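Local coordinates for protein leucine aminopeptidase 2, chloroplastic (Streptomyces sp. BC16019, PDB 5LHJ) that probably removes unsubstituted N-terminal amino acids from peptides as a manganese-binding M17 metalloaminopeptidase, and acts in bottromycin maturation, at residues A[240-246]-A[306-312]; A[35-39]-A[75-79]; A[268-274]-A[340-344]. All blocks are in the same frame, centred on the assembly; numbering follows the deposited sequence.

Contact 1 of 3, residues A[240-246]-A[306-312]; sequences YVELTYD and RVRGHLP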
ATOM      1  N   TYR A 240       0.101  -0.983 -38.661  1.00 18.12           N
ATOM      2  CA  TYR A 240      -0.119  -2.414 -38.808  1.00 17.62           C
ATOM      3  C   TYR A 240       0.702  -2.896 -39.988  1.00 17.75           C
ATOM      4  O   TYR A 240       0.622  -2.299 -41.075  1.00 18.12           O
ATOM      5  CB  TYR A 240      -1.599  -2.715 -39.026  1.00 17.76           C
ATOM      6  CG  TYR A 240      -1.894  -4.161 -39.247  1.00 17.69           C
ATOM      7  CD1 TYR A 240      -1.737  -5.090 -38.216  1.00 17.77           C
ATOM      8  CD2 TYR A 240      -2.335  -4.618 -40.487  1.00 18.01           C
ATOM      9  CE1 TYR A 240      -1.998  -6.440 -38.422  1.00 17.97           C
ATOM     10  CE2 TYR A 240      -2.611  -5.958 -40.703  1.00 18.28           C
ATOM     11  CZ  TYR A 240      -2.448  -6.868 -39.672  1.00 18.20           C
ATOM     12  OH  TYR A 240      -2.730  -8.198 -39.889  1.00 18.76           O
ATOM     13  N   VAL A 241       1.474  -3.961 -39.773  1.00 17.46           N
ATOM     14  CA  VAL A 241       2.392  -4.481 -40.798  1.00 17.90           C
ATOM     15  C   VAL A 241       2.096  -5.954 -41.071  1.00 18.21           C
ATOM     16  O   VAL A 241       1.936  -6.756 -40.140  1.00 17.32           O
ATOM     17  CB  VAL A 241       3.879  -4.298 -40.402  1.00 18.03           C
ATOM     18  CG1 VAL A 241       4.805  -4.727 -41.547  1.00 18.33           C
ATOM     19  CG2 VAL A 241       4.150  -2.846 -40.043  1.00 18.16           C
ATOM     20  N   GLU A 242       2.035  -6.310 -42.353  1.00 18.42           N
ATOM     21  CA  GLU A 242       1.954  -7.712 -42.755  1.00 19.42           C
ATOM     22  C   GLU A 242       3.200  -8.052 -43.565  1.00 20.57           C
ATOM     23  O   GLU A 242       3.587  -7.307 -44.474  1.00 20.45           O
ATOM     24  CB  GLU A 242       0.651  -8.023 -43.509  1.00 19.89           C
ATOM     25  CG  GLU A 242      -0.516  -8.193 -42.541  1.00 20.04           C
ATOM     26  CD  GLU A 242      -1.869  -8.458 -43.181  1.00 20.83           C
ATOM     27  OE1 GLU A 242      -2.035  -8.246 -44.404  1.00 21.70           O
ATOM     28  OE2 GLU A 242      -2.790  -8.860 -42.437  1.00 20.74           O
ATOM     29  N   LEU A 243       3.815  -9.169 -43.202  1.00 21.65           N
ATOM     30  CA  LEU A 243       5.157  -9.540 -43.657  1.00 23.68           C
ATOM     31  C   LEU A 243       5.029 -10.986 -44.093  1.00 24.55           C
ATOM     32  O   LEU A 243       4.706 -11.830 -43.262  1.00 25.68           O
ATOM     33  CB  LEU A 243       6.138  -9.367 -42.479  1.00 23.90           C
ATOM     34  CG  LEU A 243       7.632  -9.632 -42.638  1.00 24.90           C
ATOM     35  CD1 LEU A 243       8.230  -8.621 -43.591  1.00 25.51           C
ATOM     36  CD2 LEU A 243       8.358  -9.562 -41.304  1.00 24.88           C
ATOM     37  N   THR A 244       5.244 -11.287 -45.377  1.00 25.18           N
ATOM     38  CA  THR A 244       4.995 -12.632 -45.906  1.00 25.85           C
ATOM     39  C   THR A 244       6.219 -13.316 -46.551  1.00 25.68           C
ATOM     40  O   THR A 244       6.860 -12.748 -47.446  1.00 24.50           O
ATOM     41  CB  THR A 244       3.836 -12.610 -46.922  1.00 27.18           C
ATOM     42  OG1 THR A 244       2.700 -11.970 -46.332  1.00 29.46           O
ATOM     43  CG2 THR A 244       3.446 -14.009 -47.349  1.00 27.73           C
ATOM     44  N   TYR A 245       6.501 -14.537 -46.093  1.00 25.33           N
ATOM     45  CA  TYR A 245       7.473 -15.431 -46.720  1.00 26.24           C
ATOM     46  C   TYR A 245       6.729 -16.409 -47.624  1.00 28.25           C
ATOM     47  O   TYR A 245       5.906 -17.202 -47.154  1.00 25.96           O
ATOM     48  CB  TYR A 245       8.269 -16.183 -45.667  1.00 25.79           C
ATOM     49  CG  TYR A 245       9.178 -17.270 -46.212  1.00 26.14           C
ATOM     50  CD1 TYR A 245      10.310 -16.953 -46.972  1.00 26.50           C
ATOM     51  CD2 TYR A 245       8.916 -18.617 -45.955  1.00 26.50           C
ATOM     52  CE1 TYR A 245      11.144 -17.950 -47.458  1.00 27.44           C
ATOM     53  CE2 TYR A 245       9.747 -19.618 -46.439  1.00 27.58           C
ATOM     54  CZ  TYR A 245      10.862 -19.283 -47.184  1.00 28.06           C
ATOM     55  OH  TYR A 245      11.687 -20.293 -47.658  1.00 30.26           O
ATOM     56  N   ASP A 246       7.026 -16.348 -48.922  1.00 31.42           N
ATOM     57  CA  ASP A 246       6.303 -17.135 -49.917  1.00 35.56           C
ATOM     58  C   ASP A 246       7.313 -17.681 -50.910  1.00 37.87           C
ATOM     59  O   ASP A 246       7.451 -17.129 -51.992  1.00 40.48           O
ATOM     60  CB  ASP A 246       5.252 -16.245 -50.613  1.00 37.37           C
ATOM     61  CG  ASP A 246       4.057 -17.028 -51.138  1.00 39.65           C
ATOM     62  OD1 ASP A 246       4.153 -18.259 -51.360  1.00 40.91           O
ATOM     63  OD2 ASP A 246       2.995 -16.395 -51.330  1.00 43.92           O
ATOM     64  N   ARG A 306       4.628 -21.509 -46.562  1.00 31.13           N
ATOM     65  CA  ARG A 306       4.231 -20.115 -46.655  1.00 30.22           C
ATOM     66  C   ARG A 306       3.943 -19.613 -45.239  1.00 27.50           C
ATOM     67  O   ARG A 306       3.205 -20.255 -44.506  1.00 25.70           O
ATOM     68  CB  ARG A 306       2.982 -19.987 -47.504  1.00 32.51           C
ATOM     69  CG  ARG A 306       2.586 -18.565 -47.831  1.00 35.20           C
ATOM     70  CD  ARG A 306       1.404 -18.599 -48.788  1.00 39.43           C
ATOM     71  NE  ARG A 306       1.037 -17.272 -49.269  1.00 43.64           N
ATOM     72  CZ  ARG A 306      -0.049 -16.998 -50.004  1.00 48.17           C
ATOM     73  NH1 ARG A 306      -0.908 -17.961 -50.363  1.00 49.50           N
ATOM     74  NH2 ARG A 306      -0.282 -15.739 -50.390  1.00 50.16           N
ATOM     75  N   VAL A 307       4.527 -18.480 -44.871  1.00 25.63           N
ATOM     76  CA  VAL A 307       4.334 -17.912 -43.529  1.00 24.62           C
ATOM     77  C   VAL A 307       4.017 -16.424 -43.639  1.00 24.85           C
ATOM     78  O   VAL A 307       4.754 -15.670 -44.273  1.00 23.92           O
ATOM     79  CB  VAL A 307       5.566 -18.129 -42.620  1.00 23.89           C
ATOM     80  CG1 VAL A 307       5.245 -17.713 -41.185  1.00 23.11           C
ATOM     81  CG2 VAL A 307       6.012 -19.584 -42.653  1.00 23.98           C
ATOM     82  N   ARG A 308       2.922 -16.015 -43.002  1.00 22.77           N
ATOM     83  CA  ARG A 308       2.515 -14.621 -42.951  1.00 24.83           C
ATOM     84  C   ARG A 308       2.598 -14.092 -41.519  1.00 23.47           C
ATOM     85  O   ARG A 308       1.983 -14.663 -40.626  1.00 24.34           O
ATOM     86  CB  ARG A 308       1.091 -14.501 -43.473  1.00 28.00           C
ATOM     87  CG  ARG A 308       0.374 -13.198 -43.150  1.00 31.51           C
ATOM     88  CD  ARG A 308       0.798 -11.985 -43.951  1.00 33.74           C
ATOM     89  NE  ARG A 308       0.443 -12.122 -45.375  1.00 38.25           N
ATOM     90  CZ  ARG A 308      -0.779 -12.005 -45.891  1.00 41.11           C
ATOM     91  NH1 ARG A 308      -1.840 -11.765 -45.117  1.00 42.92           N
ATOM     92  NH2 ARG A 308      -0.943 -12.153 -47.211  1.00 43.76           N
ATOM     93  N   GLY A 309       3.301 -12.979 -41.334  1.00 21.39           N
ATOM     94  CA  GLY A 309       3.337 -12.241 -40.070  1.00 20.05           C
ATOM     95  C   GLY A 309       2.321 -11.111 -40.055  1.00 19.44           C
ATOM     96  O   GLY A 309       2.135 -10.432 -41.076  1.00 19.76           O
ATOM     97  N   HIS A 310       1.665 -10.918 -38.913  1.00 17.95           N
ATOM     98  CA  HIS A 310       0.631  -9.908 -38.712  1.00 17.72           C
ATOM     99  C   HIS A 310       1.020  -9.150 -37.447  1.00 17.23           C
ATOM    100  O   HIS A 310       1.075  -9.750 -36.364  1.00 16.74           O
ATOM    101  CB  HIS A 310      -0.745 -10.561 -38.508  1.00 18.05           C
ATOM    102  CG  HIS A 310      -1.119 -11.575 -39.550  1.00 18.65           C
ATOM    103  ND1 HIS A 310      -1.923 -11.273 -40.626  1.00 19.59           N
ATOM    104  CD2 HIS A 310      -0.848 -12.897 -39.646  1.00 18.83           C
ATOM    105  CE1 HIS A 310      -2.116 -12.360 -41.353  1.00 19.76           C
ATOM    106  NE2 HIS A 310      -1.483 -13.362 -40.772  1.00 19.91           N
ATOM    107  N   LEU A 311       1.331  -7.860 -37.586  1.00 16.83           N
ATOM    108  CA  LEU A 311       2.047  -7.099 -36.547  1.00 16.69           C
ATOM    109  C   LEU A 311       1.384  -5.745 -36.224  1.00 16.19           C
ATOM    110  O   LEU A 311       1.671  -4.735 -36.866  1.00 16.32           O
ATOM    111  CB  LEU A 311       3.507  -6.884 -36.972  1.00 17.08           C
ATOM    112  CG  LEU A 311       4.260  -8.196 -37.282  1.00 17.54           C
ATOM    113  CD1 LEU A 311       5.364  -7.999 -38.287  1.00 17.92           C
ATOM    114  CD2 LEU A 311       4.752  -8.855 -36.003  1.00 17.20           C
ATOM    115  N   PRO A 312       0.494  -5.718 -35.212  1.00 15.93           N
ATOM    116  CA  PRO A 312      -0.067  -4.452 -34.730  1.00 15.80           C
ATOM    117  C   PRO A 312       0.904  -3.727 -33.798  1.00 15.93           C
ATOM    118  O   PRO A 312       1.390  -4.325 -32.817  1.00 15.94           O
ATOM    119  CB  PRO A 312      -1.323  -4.899 -33.984  1.00 15.72           C
ATOM    120  CG  PRO A 312      -0.979  -6.260 -33.460  1.00 15.54           C
ATOM    121  CD  PRO A 312      -0.077  -6.878 -34.501  1.00 15.64           C
TER

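Contact 2 of 3, residues A[35-39]-A[75-79]; sequences AADVV and AVVLN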
ATOM      1  N   ALA A  35      46.354 -18.106 -37.308  1.00 46.35           N
ATOM      2  CA  ALA A  35      46.253 -18.992 -36.111  1.00 44.86           C
ATOM      3  C   ALA A  35      45.243 -18.451 -35.096  1.00 43.32           C
ATOM      4  O   ALA A  35      45.055 -17.233 -34.970  1.00 44.08           O
ATOM      5  CB  ALA A  35      47.618 -19.167 -35.451  1.00 45.42           C
ATOM      6  N   ALA A  36      44.593 -19.367 -34.383  1.00 39.67           N
ATOM      7  CA  ALA A  36      43.680 -18.996 -33.319  1.00 36.66           C
ATOM      8  C   ALA A  36      44.496 -18.471 -32.140  1.00 35.10           C
ATOM      9  O   ALA A  36      45.490 -19.073 -31.751  1.00 35.98           O
ATOM     10  CB  ALA A  36      42.826 -20.189 -32.903  1.00 35.51           C
ATOM     11  N   ASP A  37      44.090 -17.334 -31.589  1.00 33.16           N
ATOM     12  CA  ASP A  37      44.694 -16.842 -30.358  1.00 31.78           C
ATOM     13  C   ASP A  37      44.232 -17.707 -29.200  1.00 28.65           C
ATOM     14  O   ASP A  37      44.999 -17.942 -28.278  1.00 27.75           O
ATOM     15  CB  ASP A  37      44.310 -15.389 -30.093  1.00 33.14           C
ATOM     16  CG  ASP A  37      44.790 -14.456 -31.175  1.00 35.80           C
ATOM     17  OD1 ASP A  37      45.888 -14.686 -31.729  1.00 36.76           O
ATOM     18  OD2 ASP A  37      44.050 -13.503 -31.492  1.00 37.85           O
ATOM     19  N   VAL A  38      42.975 -18.161 -29.261  1.00 26.41           N
ATOM     20  CA  VAL A  38      42.375 -19.006 -28.228  1.00 24.93           C
ATOM     21  C   VAL A  38      41.679 -20.212 -28.870  1.00 23.92           C
ATOM     22  O   VAL A  38      40.989 -20.080 -29.893  1.00 23.07           O
ATOM     23  CB  VAL A  38      41.348 -18.214 -27.378  1.00 24.81           C
ATOM     24  CG1 VAL A  38      40.761 -19.090 -26.269  1.00 24.43           C
ATOM     25  CG2 VAL A  38      41.986 -16.975 -26.785  1.00 25.14           C
ATOM     26  N   VAL A  39      41.877 -21.383 -28.267  1.00 22.83           N
ATOM     27  CA  VAL A  39      41.179 -22.612 -28.641  1.00 22.81           C
ATOM     28  C   VAL A  39      40.431 -23.128 -27.413  1.00 22.60           C
ATOM     29  O   VAL A  39      41.037 -23.281 -26.347  1.00 22.38           O
ATOM     30  CB  VAL A  39      42.161 -23.696 -29.116  1.00 23.26           C
ATOM     31  CG1 VAL A  39      41.430 -25.014 -29.378  1.00 23.42           C
ATOM     32  CG2 VAL A  39      42.903 -23.231 -30.366  1.00 23.77           C
ATOM     33  N   ALA A  75      50.047 -19.281 -27.439  1.00 28.78           N
ATOM     34  CA  ALA A  75      48.610 -18.988 -27.484  1.00 27.23           C
ATOM     35  C   ALA A  75      47.914 -19.465 -26.203  1.00 25.55           C
ATOM     36  O   ALA A  75      48.581 -19.762 -25.213  1.00 25.00           O
ATOM     37  CB  ALA A  75      48.003 -19.638 -28.720  1.00 27.41           C
ATOM     38  N   VAL A  76      46.582 -19.520 -26.222  1.00 24.29           N
ATOM     39  CA  VAL A  76      45.786 -19.844 -25.031  1.00 23.19           C
ATOM     40  C   VAL A  76      44.865 -21.024 -25.344  1.00 22.87           C
ATOM     41  O   VAL A  76      44.318 -21.124 -26.450  1.00 22.75           O
ATOM     42  CB  VAL A  76      44.941 -18.618 -24.605  1.00 22.88           C
ATOM     43  CG1 VAL A  76      43.950 -18.952 -23.487  1.00 22.39           C
ATOM     44  CG2 VAL A  76      45.843 -17.453 -24.212  1.00 23.06           C
ATOM     45  N   VAL A  77      44.714 -21.913 -24.365  1.00 22.45           N
ATOM     46  CA  VAL A  77      43.742 -22.997 -24.411  1.00 22.07           C
ATOM     47  C   VAL A  77      42.740 -22.773 -23.281  1.00 21.51           C
ATOM     48  O   VAL A  77      43.134 -22.451 -22.158  1.00 21.43           O
ATOM     49  CB  VAL A  77      44.424 -24.379 -24.280  1.00 22.68           C
ATOM     50  CG1 VAL A  77      43.413 -25.484 -23.966  1.00 22.96           C
ATOM     51  CG2 VAL A  77      45.201 -24.707 -25.551  1.00 23.26           C
ATOM     52  N   LEU A  78      41.448 -22.905 -23.601  1.00 20.89           N
ATOM     53  CA  LEU A  78      40.391 -22.956 -22.596  1.00 20.77           C
ATOM     54  C   LEU A  78      39.920 -24.391 -22.469  1.00 20.93           C
ATOM     55  O   LEU A  78      39.462 -24.981 -23.447  1.00 21.65           O
ATOM     56  CB  LEU A  78      39.199 -22.087 -22.980  1.00 20.37           C
ATOM     57  CG  LEU A  78      39.440 -20.628 -23.327  1.00 20.23           C
ATOM     58  CD1 LEU A  78      38.115 -19.994 -23.718  1.00 20.30           C
ATOM     59  CD2 LEU A  78      40.094 -19.883 -22.191  1.00 20.19           C
ATOM     60  N   ASN A  79      40.052 -24.962 -21.275  1.00 21.02           N
ATOM     61  CA  ASN A  79      39.328 -26.179 -20.952  1.00 21.38           C
ATOM     62  C   ASN A  79      37.933 -25.820 -20.453  1.00 20.99           C
ATOM     63  O   ASN A  79      37.783 -25.030 -19.508  1.00 19.91           O
ATOM     64  CB  ASN A  79      40.100 -27.022 -19.943  1.00 22.51           C
ATOM     65  CG  ASN A  79      41.287 -27.735 -20.583  1.00 23.22           C
ATOM     66  OD1 ASN A  79      41.152 -28.390 -21.629  1.00 23.97           O
ATOM     67  ND2 ASN A  79      42.450 -27.602 -19.973  1.00 24.37           N
TER

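Contact 3 of 3, residues A[268-274]-A[340-344]; sequences GGLSLKP and THTDN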
ATOM      1  N   GLY A 268       0.571   1.456 -19.125  1.00 18.96           N
ATOM      2  CA  GLY A 268      -0.652   1.048 -18.429  1.00 18.86           C
ATOM      3  C   GLY A 268      -1.869   1.873 -18.801  1.00 19.03           C
ATOM      4  O   GLY A 268      -2.985   1.510 -18.445  1.00 19.10           O
ATOM      5  N   GLY A 269      -1.673   2.982 -19.522  1.00 19.13           N
ATOM      6  CA  GLY A 269      -2.779   3.895 -19.834  1.00 19.58           C
ATOM      7  C   GLY A 269      -3.312   4.581 -18.590  1.00 20.16           C
ATOM      8  O   GLY A 269      -2.610   4.666 -17.576  1.00 20.17           O
ATOM      9  N   LEU A 270      -4.562   5.030 -18.652  1.00 20.62           N
ATOM     10  CA  LEU A 270      -5.185   5.767 -17.546  1.00 22.00           C
ATOM     11  C   LEU A 270      -5.295   4.966 -16.241  1.00 22.27           C
ATOM     12  O   LEU A 270      -5.217   5.548 -15.154  1.00 22.85           O
ATOM     13  CB  LEU A 270      -6.594   6.245 -17.942  1.00 22.52           C
ATOM     14  CG  LEU A 270      -6.730   7.256 -19.074  1.00 23.22           C
ATOM     15  CD1 LEU A 270      -8.200   7.603 -19.258  1.00 23.71           C
ATOM     16  CD2 LEU A 270      -5.916   8.511 -18.817  1.00 23.51           C
ATOM     17  N   SER A 271      -5.488   3.651 -16.352  1.00 22.20           N
ATOM     18  CA  SER A 271      -5.630   2.778 -15.183  1.00 22.75           C
ATOM     19  C   SER A 271      -4.323   2.571 -14.425  1.00 23.92           C
ATOM     20  O   SER A 271      -4.361   2.176 -13.256  1.00 24.13           O
ATOM     21  CB  SER A 271      -6.172   1.402 -15.579  1.00 22.27           C
ATOM     22  OG  SER A 271      -7.463   1.486 -16.150  1.00 21.52           O
ATOM     23  N   LEU A 272      -3.185   2.800 -15.093  1.00 24.99           N
ATOM     24  CA  LEU A 272      -1.828   2.576 -14.545  1.00 26.17           C
ATOM     25  C   LEU A 272      -1.445   1.088 -14.449  1.00 26.92           C
ATOM     26  O   LEU A 272      -2.308   0.202 -14.486  1.00 26.51           O
ATOM     27  CB  LEU A 272      -1.637   3.243 -13.171  1.00 27.22           C
ATOM     28  CG  LEU A 272      -2.198   4.643 -12.926  1.00 28.05           C
ATOM     29  CD1 LEU A 272      -1.982   5.051 -11.469  1.00 28.80           C
ATOM     30  CD2 LEU A 272      -1.556   5.627 -13.888  1.00 28.48           C
ATOM     31  N   LYS A 273      -0.144   0.825 -14.316  1.00 27.82           N
ATOM     32  CA  LYS A 273       0.360  -0.527 -14.041  1.00 29.65           C
ATOM     33  C   LYS A 273       0.438  -0.727 -12.514  1.00 32.19           C
ATOM     34  O   LYS A 273       0.469   0.254 -11.775  1.00 32.82           O
ATOM     35  CB  LYS A 273       1.743  -0.722 -14.686  1.00 29.83           C
ATOM     36  CG  LYS A 273       1.706  -0.610 -16.210  1.00 29.48           C
ATOM     37  CD  LYS A 273       2.949  -1.131 -16.913  1.00 29.44           C
ATOM     38  CE  LYS A 273       2.913  -2.630 -17.121  1.00 29.66           C
ATOM     39  NZ  LYS A 273       2.088  -3.048 -18.278  1.00 28.48           N
ATOM     40  N   PRO A 274       0.451  -1.988 -12.036  1.00 37.39           N
ATOM     41  CA  PRO A 274       0.606  -2.261 -10.586  1.00 38.93           C
ATOM     42  C   PRO A 274       1.906  -1.757  -9.963  1.00 40.33           C
ATOM     43  O   PRO A 274       2.938  -1.725 -10.638  1.00 42.56           O
ATOM     44  CB  PRO A 274       0.559  -3.786 -10.520  1.00 39.00           C
ATOM     45  CG  PRO A 274      -0.306  -4.172 -11.669  1.00 38.62           C
ATOM     46  CD  PRO A 274       0.026  -3.197 -12.767  1.00 37.71           C
ATOM     47  N   THR A 340     -12.448  -2.623 -18.983  1.00 17.04           N
ATOM     48  CA  THR A 340     -12.524  -2.490 -17.531  1.00 17.13           C
ATOM     49  C   THR A 340     -11.178  -2.150 -16.878  1.00 17.30           C
ATOM     50  O   THR A 340     -11.149  -1.771 -15.706  1.00 17.56           O
ATOM     51  CB  THR A 340     -13.113  -3.761 -16.911  1.00 17.16           C
ATOM     52  OG1 THR A 340     -12.344  -4.886 -17.327  1.00 16.84           O
ATOM     53  CG2 THR A 340     -14.578  -3.954 -17.372  1.00 17.40           C
ATOM     54  N   HIS A 341     -10.072  -2.297 -17.611  1.00 16.84           N
ATOM     55  CA  HIS A 341      -8.747  -1.900 -17.120  1.00 17.38           C
ATOM     56  C   HIS A 341      -7.889  -1.604 -18.348  1.00 16.91           C
ATOM     57  O   HIS A 341      -7.729  -2.482 -19.197  1.00 16.65           O
ATOM     58  CB  HIS A 341      -8.134  -3.032 -16.248  1.00 17.67           C
ATOM     59  CG  HIS A 341      -7.023  -2.581 -15.349  1.00 18.46           C
ATOM     60  ND1 HIS A 341      -5.867  -2.019 -15.833  1.00 18.75           N
ATOM     61  CD2 HIS A 341      -6.885  -2.609 -14.001  1.00 19.38           C
ATOM     62  CE1 HIS A 341      -5.062  -1.711 -14.829  1.00 19.37           C
ATOM     63  NE2 HIS A 341      -5.665  -2.045 -13.703  1.00 19.34           N
ATOM     64  N   THR A 342      -7.347  -0.387 -18.444  1.00 17.02           N
ATOM     65  CA  THR A 342      -6.570   0.017 -19.625  1.00 17.07           C
ATOM     66  C   THR A 342      -5.187  -0.655 -19.740  1.00 17.06           C
ATOM     67  O   THR A 342      -4.562  -0.585 -20.792  1.00 16.81           O
ATOM     68  CB  THR A 342      -6.396   1.549 -19.725  1.00 17.44           C
ATOM     69  OG1 THR A 342      -5.584   2.018 -18.642  1.00 17.63           O
ATOM     70  CG2 THR A 342      -7.749   2.249 -19.726  1.00 18.18           C
ATOM     71  N   ASP A 343      -4.700  -1.267 -18.667  1.00 16.88           N
ATOM     72  CA  ASP A 343      -3.457  -2.056 -18.700  1.00 17.32           C
ATOM     73  C   ASP A 343      -3.598  -3.447 -19.359  1.00 17.14           C
ATOM     74  O   ASP A 343      -2.578  -4.069 -19.674  1.00 17.47           O
ATOM     75  CB  ASP A 343      -2.856  -2.189 -17.299  1.00 17.97           C
ATOM     76  CG  ASP A 343      -1.404  -2.668 -17.304  1.00 18.70           C
ATOM     77  OD1 ASP A 343      -0.619  -2.292 -18.204  1.00 18.09           O
ATOM     78  OD2 ASP A 343      -1.033  -3.429 -16.380  1.00 19.29           O
ATOM     79  N   ASN A 344      -4.822  -3.928 -19.606  1.00 16.51           N
ATOM     80  CA  ASN A 344      -5.019  -5.172 -20.373  1.00 16.59           C
ATOM     81  C   ASN A 344      -5.319  -4.838 -21.841  1.00 16.66           C
ATOM     82  O   ASN A 344      -6.302  -5.308 -22.432  1.00 16.53           O
ATOM     83  CB  ASN A 344      -6.111  -6.053 -19.763  1.00 16.68           C
ATOM     84  CG  ASN A 344      -5.629  -6.844 -18.551  1.00 16.90           C
ATOM     85  OD1 ASN A 344      -4.453  -6.772 -18.155  1.00 16.85           O
ATOM     86  ND2 ASN A 344      -6.533  -7.621 -17.961  1.00 16.63           N
TER
HETATM   87  O   HOH W   1      -3.489  -0.224 -11.711  1.00 40.81           O

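Contact 1 of 3, residues A[240-246]-A[306-312]
The imidazole of His-310 has two oxygens near its plane at the edge, Glu-242 OE2 and Tyr-240 OH, while CD of Arg-308 lies over one of its faces toward the rim. His-310 ND1 donates to Glu-242 OE2 at 3.1 Å with an N-H...O angle of 146°, and ring and carboxylate stand almost perpendicular. Glu-242 OE2 also accepts from Tyr-240 OH at 2.6 Å; phenol and imidazole reach it from opposite faces of the carboxylate, which fixes its rotation. The phenol ring itself presents its edge to Pro-312, and a first torsion of 177° swings it away from the main-chain nitrogen, alongside the His-310 side chain. A salt bridge from Arg-356 on helix 345-358 adds a positive charge to this buried oxygen and would favour ionised Glu-242.

These side chains share one face of an antiparallel pair in the central mixed sheet of the M17 catalytic domain, where strand 239-245 runs against strand 306-316. Paired backbone bonds join Val-241 to Leu-311, Leu-243 to Gly-309 and Tyr-245 to Val-307. On the face of Val-241, Leu-243 and Leu-311, branched apolar side chains suit the packing against helices 193-207 and 286-301; Gly-309 adds no bulk there.

Toward the other end of the pair, bends at chi2 and chi3 lay CD of Arg-308 over the His-310 ring and carry NE close to Thr-244 OG1, which sits at the guanidinium edge at a spacing too short to be trusted in detail. Asp-246 OD2 lies over one face of the Arg-306 guanidinium, 3.0 Å from Arg-306 NE, so this salt bridge near the surface rests on charge alone.

Contact 2 of 3, residues A[35-39]-A[75-79]
Val-38 and Leu-78 make the tightest apolar touch between residues 35-39 and 75-79, with CG1 of Val-38 3.6 Å from CG of Leu-78. CG1 is placed anti to the backbone N of Val-38 (chi1 -178°), leaving CG2 of Val-38 to lie alongside Val-76, 4.0 Å from CB of Val-76. The two valines are directly paired and point the same way, whereas the leucine reaches in obliquely from two residues further along its strand.

The backbone ladder that sets this spacing is parallel. Val-76 N donates to Asp-37 O, Val-39 N to Val-76 O, and Leu-78 N to Val-39 O at 2.8 Å; Val-39 thus uses both its N-H and its carbonyl across the pair. Ala-75 has a methyl small enough to fit where the strands begin, and Ala-75 CB lies 3.5 Å from Asp-37 O.

Further out, Asp-37 OD2 accepts from Arg-108 N, just before strand 109-112. That strand flanks 38-43, while 65-69 flanks 76-81, within the mixed sheet of the N-terminal domain, which belongs to the macro-domain clan. Phe-52 and Arg-56 of a neighbouring subunit pack on Val-76 and Leu-78.

Beta-branched valines suit these extended backbones, and the face carrying Val-38, Val-76 and Leu-78 is wholly hydrocarbon; cohesion here therefore comes from main-chain hydrogen bonds and apolar burial, without any side-chain charge pairing across the two strands.

Contact 3 of 3, residues A[268-274]-A[340-344]
Hydrogen bonds centre on Thr-342, whose OG1 donates to Gly-268 O at 2.7 Å, in the carbonyl plane on a lone pair, and accepts from Ser-271 N at 2.8 Å. With chi1 at 66°, OG1 sits between its own backbone N and carbonyl carbon, facing the loop of residues 268-271. Ser-271 OG returns the grip by accepting from Thr-342 N, nearly straight at 172°. Gly-268 and Gly-269 have positive phi angles, which suit glycine.

The nonpolar touch is a CH-pi contact: Ser-271 CB lies over one face of the His-341 ring, 3.7 Å from its centroid. Leu-272 O meets that ring at its edge, and ND1 accepts from Asp-343 N in the ring plane, fixing the imidazole's rotation.

Charge pairing joins Lys-273 NZ to the syn lone pair of Asp-343 OD1 at 2.8 Å, the lysine chain bending at chi3 and chi4 to bring its amine across. NZ also forms a salt bridge with Asp-266.

Asp-343 and Asp-266 are manganese ligands, and these two loops form part of the two-metal site of an M17 aminopeptidase, here without bound manganese.

Overall arrangement
From the N terminus, contact 2 comes first, closing the loop between residues 35-39 and 75-79 within the N-terminal domain before either of the others opens. Its centre is 44 Å from that of contact 1 and 53 Å from that of contact 3. In the catalytic domain, contact 1 opens at 240-246, contact 3 opens at 268-274, contact 1 closes at 306-312 and contact 3 closes at 340-344, so the two loops cross. Contact 1 joins two strands of the central sheet; contact 3 ties together the loops following strands 265-266 and 336-338. Their nearest atoms are about 12 Å apart, and the side chain of Pro-312 lies about 6 Å from that of Lys-261, a manganese ligand.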